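Local coordinates for protein neurotoxin (Clostridium botulinum, PDB 2QN0) that acts as the zinc-dependent protease of a botulinum neurotoxin, the type C1 light chain, and probably cleaves two kinds of SNARE protein, at residues Asn7-Asp12 with Phe86-Ile91; Lys17-Leu22 with Lys35-Thr40; Trp44-Arg49 with Ser155-Gly160. All coordinates share one frame; numbering follows the deposited sequence.

Overall arrangement
All three interactions lie in the N-terminal part of the zinc protease chain, with centres 10 to 12 Å apart. Interactions 2 and 3 belong to one mixed beta sheet. Strands 19-23, 34-38, 43-46 and 156-159 are successive neighbours in it, so 34-38 and 43-46 bridge the two contacts. Interaction 1 packs the N-terminal loop on helix 80-97, which lies over the sheet face bearing Phe37 and Val45. Along the chain, interaction 2 falls between the two segments of interaction 1 and closes before interaction 3 opens. The segments of interactions 1 and 3 alternate. Leu87 of the helix touches Phe8 of the loop and Phe37 and Val45 of the sheet, so the contacts share one packed region.

Interaction 1 of 3, residues Asn7-Asp12 with Phe86-Ile91; sequences NFNYSD and FLKEII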
loop_
_atom_site.group_PDB
_atom_site.type_symbol
_atom_site.label_atom_id
_atom_site.label_comp_id
_atom_site.label_asym_id
_atom_site.label_seq_id
_atom_site.Cartn_x
_atom_site.Cartn_y
_atom_site.Cartn_z
ATOM N N ASN A 7 0.478 -18.183 7.032
ATOM C CA ASN A 7 1.123 -18.861 5.910
ATOM C C ASN A 7 0.059 -19.582 5.090
ATOM O O ASN A 7 -0.872 -20.165 5.647
ATOM C CB ASN A 7 2.151 -19.873 6.418
ATOM C CG ASN A 7 3.357 -19.209 7.040
ATOM O OD1 ASN A 7 4.151 -18.568 6.349
ATOM N ND2 ASN A 7 3.499 -19.350 8.352
ATOM N N PHE A 8 0.206 -19.552 3.770
ATOM C CA PHE A 8 -0.768 -20.184 2.890
ATOM C C PHE A 8 -0.163 -20.793 1.638
ATOM O O PHE A 8 0.942 -20.446 1.225
ATOM C CB PHE A 8 -1.789 -19.156 2.388
ATOM C CG PHE A 8 -2.556 -18.459 3.467
ATOM C CD1 PHE A 8 -3.569 -19.112 4.156
ATOM C CD2 PHE A 8 -2.295 -17.124 3.760
ATOM C CE1 PHE A 8 -4.319 -18.445 5.121
ATOM C CE2 PHE A 8 -3.038 -16.448 4.721
ATOM C CZ PHE A 8 -4.052 -17.106 5.402
ATOM N N ASN A 9 -0.938 -21.697 1.045
ATOM C CA ASN A 9 -0.635 -22.329 -0.231
ATOM C C ASN A 9 -1.888 -21.866 -0.956
ATOM O O ASN A 9 -2.966 -21.853 -0.359
ATOM C CB ASN A 9 -0.650 -23.859 -0.145
ATOM C CG ASN A 9 0.505 -24.408 0.651
ATOM O OD1 ASN A 9 1.668 -24.188 0.315
ATOM N ND2 ASN A 9 0.191 -25.135 1.717
ATOM N N TYR A 10 -1.773 -21.478 -2.219
ATOM C CA TYR A 10 -2.949 -21.010 -2.938
ATOM C C TYR A 10 -4.055 -22.062 -2.940
ATOM O O TYR A 10 -5.240 -21.730 -2.925
ATOM C CB TYR A 10 -2.592 -20.651 -4.379
ATOM C CG TYR A 10 -3.732 -19.999 -5.120
ATOM C CD1 TYR A 10 -4.152 -18.709 -4.794
ATOM C CD2 TYR A 10 -4.421 -20.684 -6.124
ATOM C CE1 TYR A 10 -5.231 -18.118 -5.443
ATOM C CE2 TYR A 10 -5.505 -20.100 -6.781
ATOM C CZ TYR A 10 -5.903 -18.817 -6.434
ATOM O OH TYR A 10 -6.975 -18.237 -7.072
ATOM N N SER A 11 -3.655 -23.331 -2.946
ATOM C CA SER A 11 -4.602 -24.443 -2.973
ATOM C C SER A 11 -5.305 -24.738 -1.648
ATOM O O SER A 11 -6.245 -25.537 -1.618
ATOM C CB SER A 11 -3.892 -25.712 -3.452
ATOM O OG SER A 11 -2.822 -26.041 -2.584
ATOM N N ASP A 12 -4.862 -24.116 -0.556
ATOM C CA ASP A 12 -5.490 -24.364 0.742
ATOM C C ASP A 12 -6.993 -24.127 0.676
ATOM O O ASP A 12 -7.457 -23.168 0.061
ATOM C CB ASP A 12 -4.865 -23.488 1.833
ATOM C CG ASP A 12 -3.447 -23.908 2.178
ATOM O OD1 ASP A 12 -3.034 -25.016 1.765
ATOM O OD2 ASP A 12 -2.748 -23.138 2.871
ATOM N N PHE A 86 3.230 -15.889 -6.012
ATOM C CA PHE A 86 2.980 -14.488 -5.662
ATOM C C PHE A 86 2.518 -14.397 -4.212
ATOM O O PHE A 86 3.021 -13.583 -3.434
ATOM C CB PHE A 86 1.902 -13.901 -6.573
ATOM C CG PHE A 86 1.551 -12.472 -6.256
ATOM C CD1 PHE A 86 2.342 -11.425 -6.720
ATOM C CD2 PHE A 86 0.432 -12.177 -5.486
ATOM C CE1 PHE A 86 2.022 -10.098 -6.423
ATOM C CE2 PHE A 86 0.102 -10.850 -5.180
ATOM C CZ PHE A 86 0.901 -9.813 -5.652
ATOM N N LEU A 87 1.554 -15.239 -3.850
ATOM C CA LEU A 87 1.025 -15.251 -2.491
ATOM C C LEU A 87 2.139 -15.457 -1.471
ATOM O O LEU A 87 2.219 -14.748 -0.469
ATOM C CB LEU A 87 -0.024 -16.358 -2.347
ATOM C CG LEU A 87 -0.637 -16.581 -0.965
ATOM C CD1 LEU A 87 -1.363 -15.324 -0.494
ATOM C CD2 LEU A 87 -1.604 -17.756 -1.038
ATOM N N LYS A 88 3.006 -16.430 -1.727
ATOM C CA LYS A 88 4.102 -16.708 -0.812
ATOM C C LYS A 88 5.130 -15.581 -0.761
ATOM O O LYS A 88 5.753 -15.353 0.277
ATOM C CB LYS A 88 4.758 -18.044 -1.184
ATOM C CG LYS A 88 3.876 -19.228 -0.787
ATOM C CD LYS A 88 4.299 -20.544 -1.421
ATOM C CE LYS A 88 3.346 -21.657 -0.982
ATOM N NZ LYS A 88 3.588 -22.938 -1.705
ATOM N N GLU A 89 5.305 -14.872 -1.872
ATOM C CA GLU A 89 6.250 -13.759 -1.897
ATOM C C GLU A 89 5.729 -12.643 -0.991
ATOM O O GLU A 89 6.475 -12.078 -0.194
ATOM C CB GLU A 89 6.429 -13.235 -3.329
ATOM C CG GLU A 89 7.123 -14.230 -4.267
ATOM C CD GLU A 89 7.160 -13.767 -5.714
ATOM O OE1 GLU A 89 6.253 -13.014 -6.124
ATOM O OE2 GLU A 89 8.087 -14.174 -6.451
ATOM N N ILE A 90 4.443 -12.332 -1.113
ATOM C CA ILE A 90 3.845 -11.285 -0.292
ATOM C C ILE A 90 3.958 -11.649 1.188
ATOM O O ILE A 90 4.317 -10.816 2.020
ATOM C CB ILE A 90 2.356 -11.072 -0.655
ATOM C CG1 ILE A 90 2.235 -10.548 -2.090
ATOM C CG2 ILE A 90 1.709 -10.081 0.323
ATOM C CD1 ILE A 90 2.924 -9.202 -2.325
ATOM N N ILE A 91 3.653 -12.900 1.518
ATOM C CA ILE A 91 3.735 -13.356 2.900
ATOM C C ILE A 91 5.155 -13.209 3.440
ATOM O O ILE A 91 5.363 -12.700 4.544
ATOM C CB ILE A 91 3.290 -14.844 3.030
ATOM C CG1 ILE A 91 1.791 -14.959 2.760
ATOM C CG2 ILE A 91 3.641 -15.384 4.416
ATOM C CD1 ILE A 91 0.933 -14.063 3.632
#
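Leu87 meets the extended chain at Phe8 with one methyl branch. Its CD2 lies 3.7 Å from Phe8 CB and 3.9 Å from Tyr10 N, so it packs on the start of the Phe8 side chain and on the backbone beyond it. With CB of Leu87 toward the loop and CG anti to the backbone N (chi1 177°), CD2 is carried out to Phe8 CB. The Phe8 ring turns one edge to the next helical turn, where Ile91 CD1 sits near the ring plane at a looser 4.5 Å from Phe8 CD2. Ile91 CG2 also touches Asn7 OD1, an oxygen that accepts a hydrogen bond from Lys95.

Lys88 runs alongside this apolar patch. Its extended chain passes the Phe8 carbonyl, with CE 3.5 Å from Phe8 O, and ends at Asn9. There Lys88 NZ donates to Asn9 OD1 over 3.1 Å, in the plane of the amide carbonyl. Asp84 takes the same ammonium in a salt bridge. The amide of Asn9 is held from its other end too, since Asn9 ND2 donates to the syn side of Asp12 OD1 at 3.2 Å. Asn9 N reaches Asp12 OD2 at 2.9 Å, from above the carboxylate plane. These two bonds brace the type I turn from Asn9 to Asp12, and the opposed partners should fix the amide flip of Asn9.

The Phe8 ring also meets Phe37 and Ile19 of the sheet. The contact is loop-on-helix packing, in which an N-terminal segment of the clostridial neurotoxin protease fold fills the junction between helix 80-97 and the beta sheet.

Interaction 2 of 3, residues Lys17-Leu22 with Lys35-Thr40; sequences KNILYL and KAFRIT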
loop_
_atom_site.group_PDB
_atom_site.type_symbol
_atom_site.label_atom_id
_atom_site.label_comp_id
_atom_site.label_asym_id
_atom_site.label_seq_id
_atom_site.Cartn_x
_atom_site.Cartn_y
_atom_site.Cartn_z
ATOM N N LYS A 17 -12.812 -18.245 7.350
ATOM C CA LYS A 17 -12.156 -17.407 8.347
ATOM C C LYS A 17 -10.976 -16.636 7.760
ATOM O O LYS A 17 -10.982 -15.404 7.745
ATOM C CB LYS A 17 -11.672 -18.254 9.525
ATOM C CG LYS A 17 -11.099 -17.423 10.662
ATOM C CD LYS A 17 -10.524 -18.291 11.767
ATOM C CE LYS A 17 -9.959 -17.435 12.887
ATOM N NZ LYS A 17 -10.987 -16.506 13.436
ATOM N N ASN A 18 -9.964 -17.359 7.286
ATOM C CA ASN A 18 -8.784 -16.724 6.705
ATOM C C ASN A 18 -8.663 -16.937 5.204
ATOM O O ASN A 18 -7.815 -16.326 4.552
ATOM C CB ASN A 18 -7.511 -17.224 7.387
ATOM C CG ASN A 18 -7.444 -16.833 8.844
ATOM O OD1 ASN A 18 -7.953 -15.786 9.239
ATOM N ND2 ASN A 18 -6.802 -17.666 9.652
ATOM N N ILE A 19 -9.497 -17.816 4.661
ATOM C CA ILE A 19 -9.493 -18.089 3.228
ATOM C C ILE A 19 -10.944 -18.075 2.763
ATOM O O ILE A 19 -11.768 -18.866 3.230
ATOM C CB ILE A 19 -8.836 -19.456 2.911
ATOM C CG1 ILE A 19 -7.407 -19.473 3.467
ATOM C CG2 ILE A 19 -8.823 -19.695 1.402
ATOM C CD1 ILE A 19 -6.611 -20.731 3.132
ATOM N N LEU A 20 -11.252 -17.159 1.851
ATOM C CA LEU A 20 -12.608 -16.995 1.344
ATOM C C LEU A 20 -12.587 -16.578 -0.116
ATOM O O LEU A 20 -11.536 -16.256 -0.670
ATOM C CB LEU A 20 -13.327 -15.881 2.115
ATOM C CG LEU A 20 -13.314 -15.826 3.642
ATOM C CD1 LEU A 20 -13.827 -14.475 4.116
ATOM C CD2 LEU A 20 -14.175 -16.938 4.190
ATOM N N TYR A 21 -13.768 -16.583 -0.727
ATOM C CA TYR A 21 -13.937 -16.134 -2.101
ATOM C C TYR A 21 -14.648 -14.798 -1.963
ATOM O O TYR A 21 -15.693 -14.713 -1.317
ATOM C CB TYR A 21 -14.798 -17.114 -2.899
ATOM C CG TYR A 21 -14.003 -18.270 -3.459
ATOM C CD1 TYR A 21 -13.200 -18.105 -4.588
ATOM C CD2 TYR A 21 -14.027 -19.521 -2.844
ATOM C CE1 TYR A 21 -12.436 -19.157 -5.092
ATOM C CE2 TYR A 21 -13.269 -20.580 -3.339
ATOM C CZ TYR A 21 -12.477 -20.389 -4.460
ATOM O OH TYR A 21 -11.713 -21.428 -4.940
ATOM N N LEU A 22 -14.074 -13.758 -2.557
ATOM C CA LEU A 22 -14.641 -12.420 -2.463
ATOM C C LEU A 22 -15.006 -11.810 -3.805
ATOM O O LEU A 22 -14.438 -12.154 -4.839
ATOM C CB LEU A 22 -13.643 -11.478 -1.769
ATOM C CG LEU A 22 -13.131 -11.838 -0.372
ATOM C CD1 LEU A 22 -12.023 -10.866 0.029
ATOM C CD2 LEU A 22 -14.276 -11.794 0.626
ATOM N N LYS A 35 -10.424 -15.793 -5.002
ATOM C CA LYS A 35 -9.957 -16.392 -3.758
ATOM C C LYS A 35 -9.059 -15.393 -3.028
ATOM O O LYS A 35 -8.140 -14.828 -3.620
ATOM C CB LYS A 35 -9.193 -17.689 -4.044
ATOM C CG LYS A 35 -8.972 -18.557 -2.811
ATOM C CD LYS A 35 -8.478 -19.943 -3.200
ATOM C CE LYS A 35 -8.331 -20.841 -1.981
ATOM N NZ LYS A 35 -7.913 -22.217 -2.375
ATOM N N ALA A 36 -9.340 -15.183 -1.744
ATOM C CA ALA A 36 -8.595 -14.235 -0.919
ATOM C C ALA A 36 -8.035 -14.881 0.348
ATOM O O ALA A 36 -8.606 -15.837 0.875
ATOM C CB ALA A 36 -9.500 -13.064 -0.550
ATOM N N PHE A 37 -6.928 -14.331 0.844
ATOM C CA PHE A 37 -6.248 -14.853 2.028
ATOM C C PHE A 37 -5.955 -13.738 3.032
ATOM O O PHE A 37 -5.479 -12.668 2.653
ATOM C CB PHE A 37 -4.931 -15.502 1.607
ATOM C CG PHE A 37 -5.079 -16.500 0.492
ATOM C CD1 PHE A 37 -5.115 -17.866 0.762
ATOM C CD2 PHE A 37 -5.222 -16.072 -0.823
ATOM C CE1 PHE A 37 -5.294 -18.793 -0.267
ATOM C CE2 PHE A 37 -5.403 -16.987 -1.861
ATOM C CZ PHE A 37 -5.440 -18.355 -1.577
ATOM N N ARG A 38 -6.226 -13.994 4.308
ATOM C CA ARG A 38 -5.986 -12.992 5.348
ATOM C C ARG A 38 -4.539 -13.060 5.837
ATOM O O ARG A 38 -4.139 -14.030 6.485
ATOM C CB ARG A 38 -6.943 -13.214 6.531
ATOM C CG ARG A 38 -6.914 -12.103 7.592
ATOM C CD ARG A 38 -7.427 -12.602 8.952
ATOM N NE ARG A 38 -8.809 -13.081 8.910
ATOM C CZ ARG A 38 -9.885 -12.304 9.022
ATOM N NH1 ARG A 38 -9.751 -10.995 9.187
ATOM N NH2 ARG A 38 -11.098 -12.842 8.975
ATOM N N ILE A 39 -3.752 -12.035 5.517
ATOM C CA ILE A 39 -2.356 -11.986 5.942
ATOM C C ILE A 39 -2.328 -11.881 7.464
ATOM O O ILE A 39 -1.644 -12.645 8.147
ATOM C CB ILE A 39 -1.627 -10.766 5.318
ATOM C CG1 ILE A 39 -1.622 -10.898 3.794
ATOM C CG2 ILE A 39 -0.205 -10.665 5.867
ATOM C CD1 ILE A 39 -0.953 -9.744 3.067
ATOM N N THR A 40 -3.079 -10.918 7.985
ATOM C CA THR A 40 -3.200 -10.712 9.422
ATOM C C THR A 40 -4.258 -9.641 9.650
ATOM O O THR A 40 -4.361 -8.690 8.879
ATOM C CB THR A 40 -1.861 -10.282 10.069
ATOM O OG1 THR A 40 -2.024 -10.220 11.492
ATOM C CG2 THR A 40 -1.417 -8.919 9.558
HETATM O O HOH W 1 -10.734 -23.159 -2.916
#
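Strands 19-23 and 34-38 form a beta hairpin, and Leu20 and Ala36 are its hydrogen-bonded pair here. Ala36 N donates to Leu20 O at 2.7 Å, and Leu20 N returns a bond to Ala36 O at 3.1 Å. Ile19 with Phe37 and Tyr21 with Lys35 are the flanking non-hydrogen-bonded pairs, their side chains on one face.

On that face the Lys35 chain crosses the Tyr21 ring, with CG over one face toward the rim and Lys35 CB 3.7 Å from Tyr21 CE1. CG of Lys35 is anti to its backbone N (chi1 -166°), and the rest runs out straight, bringing CE 3.6 Å from Ile19 CG2. Lys35 NZ donates to a water that also bonds Tyr21 OH, and to the carbonyls of Asp12 and Tyr10. Ile19 CG1 approaches the Phe37 ring obliquely.

The hairpin sits inside the mixed sheet of the protease, between strands 136-141 and 43-46. On the face shared by Leu20 and Ala36, Leu22 CD1 presses on Ala36 CB at a tight 3.4 Å.

Beyond the Ile19-Phe37 pair the ladder continues with Arg38 N donating to Asn18 O. The Arg38 side chain bends at chi3 (-60°) to bring its guanidinium edge to the loop. NE donates to Asn18 OD1 at 2.9 Å, in the plane of both groups, although amide and guanidinium stand 77° apart. Arg38 NH2 donates to Lys17 O at 2.8 Å, and NH1 reaches the Gly41 carbonyl.

Interaction 3 of 3, residues Trp44-Arg49 with Ser155-Gly160; sequences WVIPDR and SVIITG
Strands 43-46 and 156-159 run parallel, their short axes 4.5 Å apart at closest and 28° from exact alignment, with Trp44 paired to Ile157 and Val45 to Ile158. They are neighbours near the middle of the mixed beta sheet of the clostridial neurotoxin protease fold. Three bonds form the ladder. Trp44 N donates to Val156 O at 2.9 Å, Ile158 N to Trp44 O and Ile46 N to Ile158 O. The first and third come in nearly along the C=O axis.

Ile46 and Ile157 share one sheet face and meet there. CD1 of Ile46 packs on CG2 of Ile157 at 3.9 Å, and Ile46 CG1 is close to the same methyl, the two side chains crossing at a slant. Trp44 also starts on this face, but its indole leads away from strand 156-159, and Arg38 of strand 34-38 packs against it.

The other face carries Val45 and Ile158. Val45 CG2 is anti to its backbone N and lies 3.4 Å from Ile158 O, while its distance to Ile158 CB is 4.2 Å. Helix 80-97 packs on this face, with Leu87 against Val45 and Phe94 against Ile158.

After Ile46 the chain makes an inverse gamma turn centred on Pro47. Asp48 then meets the residue just after strand 156-159 through its carbonyl, while its carboxylate forms a salt bridge with Lys83. Gly160 N donates to Asp48 O at 2.8 Å, a bent bond with the donor tilted 30° from the carbonyl plane. Beside it, Thr159 OG1 donates to Gly160 O at 2.8 Å, on a lone pair, and also bonds Ser193 OG.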
loop_
_atom_site.group_PDB
_atom_site.type_symbol
_atom_site.label_atom_id
_atom_site.label_comp_id
_atom_site.label_asym_id
_atom_site.label_seq_id
_atom_site.Cartn_x
_atom_site.Cartn_y
_atom_site.Cartn_z
ATOM N N TRP A 44 -5.878 -8.230 3.708
ATOM C CA TRP A 44 -6.103 -9.399 2.866
ATOM C C TRP A 44 -5.307 -9.314 1.577
ATOM O O TRP A 44 -4.899 -8.233 1.154
ATOM C CB TRP A 44 -7.582 -9.511 2.495
ATOM C CG TRP A 44 -8.484 -9.831 3.639
ATOM C CD1 TRP A 44 -8.887 -8.988 4.637
ATOM C CD2 TRP A 44 -9.080 -11.101 3.916
ATOM N NE1 TRP A 44 -9.703 -9.658 5.522
ATOM C CE2 TRP A 44 -9.836 -10.957 5.102
ATOM C CE3 TRP A 44 -9.049 -12.349 3.276
ATOM C CZ2 TRP A 44 -10.556 -12.019 5.664
ATOM C CZ3 TRP A 44 -9.766 -13.408 3.837
ATOM C CH2 TRP A 44 -10.509 -13.232 5.020
ATOM N N VAL A 45 -5.086 -10.465 0.951
ATOM C CA VAL A 45 -4.386 -10.499 -0.319
ATOM C C VAL A 45 -5.156 -11.363 -1.313
ATOM O O VAL A 45 -5.607 -12.461 -0.979
ATOM C CB VAL A 45 -2.943 -11.051 -0.177
ATOM C CG1 VAL A 45 -2.961 -12.434 0.442
ATOM C CG2 VAL A 45 -2.269 -11.094 -1.550
ATOM N N ILE A 46 -5.348 -10.827 -2.514
ATOM C CA ILE A 46 -6.010 -11.537 -3.608
ATOM C C ILE A 46 -4.918 -11.553 -4.672
ATOM O O ILE A 46 -4.662 -10.539 -5.324
ATOM C CB ILE A 46 -7.239 -10.777 -4.135
ATOM C CG1 ILE A 46 -8.274 -10.621 -3.017
ATOM C CG2 ILE A 46 -7.853 -11.542 -5.310
ATOM C CD1 ILE A 46 -9.508 -9.829 -3.426
ATOM N N PRO A 47 -4.244 -12.703 -4.843
ATOM C CA PRO A 47 -3.152 -12.901 -5.805
ATOM C C PRO A 47 -3.545 -12.905 -7.281
ATOM O O PRO A 47 -3.092 -13.766 -8.035
ATOM C CB PRO A 47 -2.551 -14.253 -5.386
ATOM C CG PRO A 47 -3.160 -14.555 -4.038
ATOM C CD PRO A 47 -4.526 -13.957 -4.128
ATOM N N ASP A 48 -4.372 -11.949 -7.692
ATOM C CA ASP A 48 -4.817 -11.860 -9.085
ATOM C C ASP A 48 -4.430 -10.523 -9.709
ATOM O O ASP A 48 -4.153 -9.554 -9.000
ATOM C CB ASP A 48 -6.344 -11.951 -9.187
ATOM C CG ASP A 48 -6.914 -13.226 -8.614
ATOM O OD1 ASP A 48 -6.149 -14.172 -8.331
ATOM O OD2 ASP A 48 -8.154 -13.272 -8.459
ATOM N N ARG A 49 -4.426 -10.467 -11.038
ATOM C CA ARG A 49 -4.145 -9.212 -11.728
ATOM C C ARG A 49 -5.399 -8.377 -11.463
ATOM O O ARG A 49 -6.493 -8.928 -11.309
ATOM C CB ARG A 49 -3.945 -9.442 -13.234
ATOM C CG ARG A 49 -2.684 -10.230 -13.577
ATOM C CD ARG A 49 -1.417 -9.492 -13.134
ATOM N NE ARG A 49 -1.143 -8.311 -13.956
ATOM C CZ ARG A 49 -0.596 -8.354 -15.169
ATOM N NH1 ARG A 49 -0.258 -9.521 -15.705
ATOM N NH2 ARG A 49 -0.384 -7.231 -15.847
ATOM N N SER A 155 -9.328 -3.609 5.518
ATOM C CA SER A 155 -8.851 -2.233 5.602
ATOM C C SER A 155 -7.904 -2.050 4.422
ATOM O O SER A 155 -7.801 -0.967 3.841
ATOM C CB SER A 155 -8.104 -1.981 6.912
ATOM O OG SER A 155 -9.018 -1.867 7.988
ATOM N N VAL A 156 -7.224 -3.136 4.068
ATOM C CA VAL A 156 -6.285 -3.137 2.956
ATOM C C VAL A 156 -6.364 -4.457 2.197
ATOM O O VAL A 156 -6.370 -5.530 2.801
ATOM C CB VAL A 156 -4.823 -2.973 3.438
ATOM C CG1 VAL A 156 -3.874 -3.017 2.237
ATOM C CG2 VAL A 156 -4.656 -1.668 4.205
ATOM N N ILE A 157 -6.450 -4.371 0.876
ATOM C CA ILE A 157 -6.451 -5.568 0.042
ATOM C C ILE A 157 -5.263 -5.439 -0.902
ATOM O O ILE A 157 -5.173 -4.481 -1.670
ATOM C CB ILE A 157 -7.719 -5.701 -0.824
ATOM C CG1 ILE A 157 -8.958 -5.833 0.058
ATOM C CG2 ILE A 157 -7.591 -6.931 -1.735
ATOM C CD1 ILE A 157 -10.253 -5.944 -0.734
ATOM N N ILE A 158 -4.336 -6.385 -0.823
ATOM C CA ILE A 158 -3.184 -6.372 -1.712
ATOM C C ILE A 158 -3.516 -7.284 -2.888
ATOM O O ILE A 158 -3.964 -8.413 -2.691
ATOM C CB ILE A 158 -1.927 -6.903 -1.002
ATOM C CG1 ILE A 158 -1.546 -5.948 0.133
ATOM C CG2 ILE A 158 -0.785 -7.063 -2.005
ATOM C CD1 ILE A 158 -0.458 -6.458 1.017
ATOM N N THR A 159 -3.326 -6.786 -4.105
ATOM C CA THR A 159 -3.594 -7.583 -5.300
ATOM C C THR A 159 -2.355 -7.578 -6.173
ATOM O O THR A 159 -1.379 -6.879 -5.885
ATOM C CB THR A 159 -4.734 -6.999 -6.170
ATOM O OG1 THR A 159 -4.259 -5.838 -6.867
ATOM C CG2 THR A 159 -5.927 -6.617 -5.316
ATOM N N GLY A 160 -2.402 -8.367 -7.239
ATOM C CA GLY A 160 -1.300 -8.404 -8.174
ATOM C C GLY A 160 -1.352 -7.110 -8.967
ATOM O O GLY A 160 -2.295 -6.327 -8.813
#